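Local atomic coordinates of fatty acid biosynthesis transcriptional regulator (PDB entry 6JBX), a protein that binds DNA as a MarR-family repressor of the fatty acid synthesis pathway in Streptococcus pneumoniae. Residues Leu67-Leu71 / Gly72-Thr76. Numbering follows the deposited sequence.
Sequences LMVTL and GTVTT. With nucleotides of chain C; nucleotides of chain D.
T70 and V74 are joined at the start of the recognition helix of a MarR-type winged helix-turn-helix, where the turn after helix 60-67 runs into helix 71-84 and the DNA lies against it. Positive phi at M68 marks the chain leaving the first helix, and T70 takes the N-cap position of the second.

Two backbone bonds of the first helical turn cross between the segments. V74 N donates to T70 O (3.2 Å) with an N-H...O angle of 155°, and T75 N reaches L71 O (2.8 Å).

Apolar contact between V69 and the new helix is made by methyls. CG2 of V69 meets T73 CG2 at 3.5 Å, the two side chains crossing at about a right angle, and the same methyl touches V74 CG2. V74 also packs on V63 of helix 60-67, joining the two helices of the motif.

Polar contacts grip both DNA strands. OP2 of DC15 of chain C accepts a nearly straight bond from T70 N (2.8 Å, 170°), a second from T73 OG1 (2.9 Å) and a weak third from T70 OG1; three donors on one oxygen fix that phosphate against the N-terminal end of the helix, whose dipole probably adds attraction. T75 serves the other strand: with OG1 anti to its carbonyl carbon (chi1 -68°), the hydroxyl bonds OP2 of DT6 of chain D.

Methyl contacts reach the thymines: T76 CG2 approaches the methyl C7 of DT14 of chain C, while L71 CG lies 3.6 Å from C7 of DT6 of chain D.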
loop_
_atom_site.group_PDB
_atom_site.type_symbol
_atom_site.label_atom_id
_atom_site.label_comp_id
_atom_site.label_asym_id
_atom_site.label_seq_id
_atom_site.Cartn_x
_atom_site.Cartn_y
_atom_site.Cartn_z
ATOM N N LEU A 67 2.200 -12.242 7.920
ATOM C CA LEU A 67 1.712 -10.840 7.828
ATOM C C LEU A 67 2.766 -9.875 8.378
ATOM O O LEU A 67 2.611 -8.682 8.234
ATOM C CB LEU A 67 0.404 -10.668 8.614
ATOM C CG LEU A 67 -0.853 -11.324 8.036
ATOM C CD1 LEU A 67 -2.069 -10.943 8.854
ATOM C CD2 LEU A 67 -1.076 -10.980 6.576
ATOM N N MET A 68 3.793 -10.384 9.045
ATOM C CA MET A 68 4.872 -9.549 9.537
ATOM C C MET A 68 4.317 -8.560 10.574
ATOM O O MET A 68 4.584 -7.378 10.523
ATOM C CB MET A 68 5.567 -8.811 8.380
ATOM C CG MET A 68 5.995 -9.727 7.219
ATOM S SD MET A 68 6.486 -8.845 5.689
ATOM C CE MET A 68 5.131 -9.281 4.595
ATOM N N VAL A 69 3.513 -9.067 11.504
ATOM C CA VAL A 69 3.112 -8.331 12.710
ATOM C C VAL A 69 3.244 -9.298 13.873
ATOM O O VAL A 69 3.301 -10.496 13.655
ATOM C CB VAL A 69 1.674 -7.776 12.643
ATOM C CG1 VAL A 69 1.464 -6.885 11.427
ATOM C CG2 VAL A 69 0.635 -8.889 12.654
ATOM N N THR A 70 3.209 -8.766 15.081
ATOM C CA THR A 70 3.442 -9.573 16.233
ATOM C C THR A 70 2.212 -10.418 16.543
ATOM O O THR A 70 1.139 -10.186 16.017
ATOM C CB THR A 70 3.766 -8.752 17.477
ATOM O OG1 THR A 70 2.540 -8.237 18.004
ATOM C CG2 THR A 70 4.749 -7.652 17.182
ATOM N N LEU A 71 2.403 -11.374 17.444
ATOM C CA LEU A 71 1.386 -12.373 17.679
ATOM C C LEU A 71 0.187 -11.738 18.397
ATOM O O LEU A 71 -0.937 -12.100 18.085
ATOM C CB LEU A 71 1.961 -13.526 18.507
ATOM C CG LEU A 71 1.175 -14.835 18.448
ATOM C CD1 LEU A 71 0.876 -15.240 17.015
ATOM C CD2 LEU A 71 1.934 -15.952 19.146
ATOM N N GLY A 72 0.444 -10.836 19.355
ATOM C CA GLY A 72 -0.624 -10.079 20.061
ATOM C C GLY A 72 -1.594 -9.418 19.082
ATOM O O GLY A 72 -2.804 -9.526 19.226
ATOM N N THR A 73 -1.023 -8.789 18.061
ATOM C CA THR A 73 -1.743 -8.151 16.984
ATOM C C THR A 73 -2.621 -9.157 16.241
ATOM O O THR A 73 -3.784 -8.849 15.943
ATOM C CB THR A 73 -0.775 -7.506 15.988
ATOM O OG1 THR A 73 -0.163 -6.434 16.702
ATOM C CG2 THR A 73 -1.451 -6.981 14.746
ATOM N N VAL A 74 -2.067 -10.331 15.918
ATOM C CA VAL A 74 -2.843 -11.371 15.231
ATOM C C VAL A 74 -3.977 -11.848 16.156
ATOM O O VAL A 74 -5.108 -12.048 15.695
ATOM C CB VAL A 74 -1.974 -12.549 14.773
ATOM C CG1 VAL A 74 -2.805 -13.810 14.528
ATOM C CG2 VAL A 74 -1.180 -12.194 13.528
ATOM N N THR A 75 -3.705 -11.991 17.446
ATOM C CA THR A 75 -4.724 -12.524 18.363
ATOM C C THR A 75 -5.931 -11.581 18.409
ATOM O O THR A 75 -7.066 -12.043 18.402
ATOM C CB THR A 75 -4.163 -12.780 19.765
ATOM O OG1 THR A 75 -3.243 -13.870 19.641
ATOM C CG2 THR A 75 -5.244 -13.105 20.779
ATOM N N THR A 76 -5.667 -10.272 18.469
ATOM C CA THR A 76 -6.731 -9.275 18.517
ATOM C C THR A 76 -7.587 -9.370 17.250
ATOM O O THR A 76 -8.801 -9.373 17.320
ATOM C CB THR A 76 -6.146 -7.874 18.746
ATOM O OG1 THR A 76 -5.602 -7.936 20.072
ATOM C CG2 THR A 76 -7.174 -6.771 18.586
ATOM P P DC C 15 3.271 -4.984 14.887
ATOM O OP1 DC C 15 4.318 -5.259 13.888
ATOM O OP2 DC C 15 2.365 -6.063 15.359
ATOM O "O5'" DC C 15 3.784 -4.405 16.264
ATOM C "C5'" DC C 15 4.661 -3.279 16.229
ATOM C "C4'" DC C 15 5.045 -2.918 17.639
ATOM O "O4'" DC C 15 3.847 -2.672 18.399
ATOM C "C3'" DC C 15 5.789 -4.032 18.365
ATOM O "O3'" DC C 15 6.877 -3.471 19.092
ATOM C "C2'" DC C 15 4.758 -4.601 19.318
ATOM C "C1'" DC C 15 3.872 -3.402 19.603
ATOM N N1 DC C 15 2.482 -3.745 19.956
ATOM C C2 DC C 15 1.879 -3.099 21.033
ATOM O O2 DC C 15 2.529 -2.259 21.664
ATOM N N3 DC C 15 0.610 -3.423 21.375
ATOM C C4 DC C 15 -0.059 -4.334 20.663
ATOM N N4 DC C 15 -1.307 -4.627 21.032
ATOM C C5 DC C 15 0.530 -5.002 19.554
ATOM C C6 DC C 15 1.792 -4.685 19.242
ATOM P P DT D 6 -5.215 -17.220 20.790
ATOM O OP1 DT D 6 -6.559 -17.811 20.789
ATOM O OP2 DT D 6 -4.695 -16.368 19.693
ATOM O "O5'" DT D 6 -5.104 -16.403 22.148
ATOM C "C5'" DT D 6 -5.427 -17.036 23.380
ATOM C "C4'" DT D 6 -5.113 -16.065 24.484
ATOM O "O4'" DT D 6 -3.711 -15.760 24.461
ATOM C "C3'" DT D 6 -5.823 -14.719 24.334
ATOM O "O3'" DT D 6 -6.815 -14.687 25.338
ATOM C "C2'" DT D 6 -4.748 -13.684 24.612
ATOM C "C1'" DT D 6 -3.568 -14.521 25.103
ATOM N N1 DT D 6 -2.261 -14.000 24.743
ATOM C C2 DT D 6 -1.523 -13.388 25.727
ATOM O O2 DT D 6 -1.923 -13.256 26.870
ATOM N N3 DT D 6 -0.295 -12.930 25.321
ATOM C C4 DT D 6 0.252 -13.031 24.061
ATOM O O4 DT D 6 1.366 -12.567 23.839
ATOM C C5 DT D 6 -0.593 -13.650 23.070
ATOM C C7 DT D 6 -0.085 -13.782 21.672
ATOM C C6 DT D 6 -1.785 -14.116 23.459
ATOM P P DT C 14 -1.800 -3.847 11.327
ATOM O OP1 DT C 14 -0.999 -3.512 10.145
ATOM O OP2 DT C 14 -2.528 -5.149 11.361
ATOM O "O5'" DT C 14 -0.891 -3.661 12.599
ATOM C "C5'" DT C 14 -0.086 -2.478 12.669
ATOM C "C4'" DT C 14 0.443 -2.297 14.068
ATOM O "O4'" DT C 14 -0.611 -1.922 14.969
ATOM C "C3'" DT C 14 1.033 -3.550 14.706
ATOM O "O3'" DT C 14 2.374 -3.764 14.268
ATOM C "C2'" DT C 14 0.931 -3.240 16.189
ATOM C "C1'" DT C 14 -0.041 -2.049 16.262
ATOM N N1 DT C 14 -1.116 -2.225 17.249
ATOM C C2 DT C 14 -1.071 -1.436 18.371
ATOM O O2 DT C 14 -0.243 -0.561 18.527
ATOM N N3 DT C 14 -2.039 -1.707 19.305
ATOM C C4 DT C 14 -3.016 -2.677 19.230
ATOM O O4 DT C 14 -3.831 -2.796 20.143
ATOM C C5 DT C 14 -2.971 -3.505 18.051
ATOM C C7 DT C 14 -3.989 -4.588 17.886
ATOM C C6 DT C 14 -2.035 -3.241 17.130
#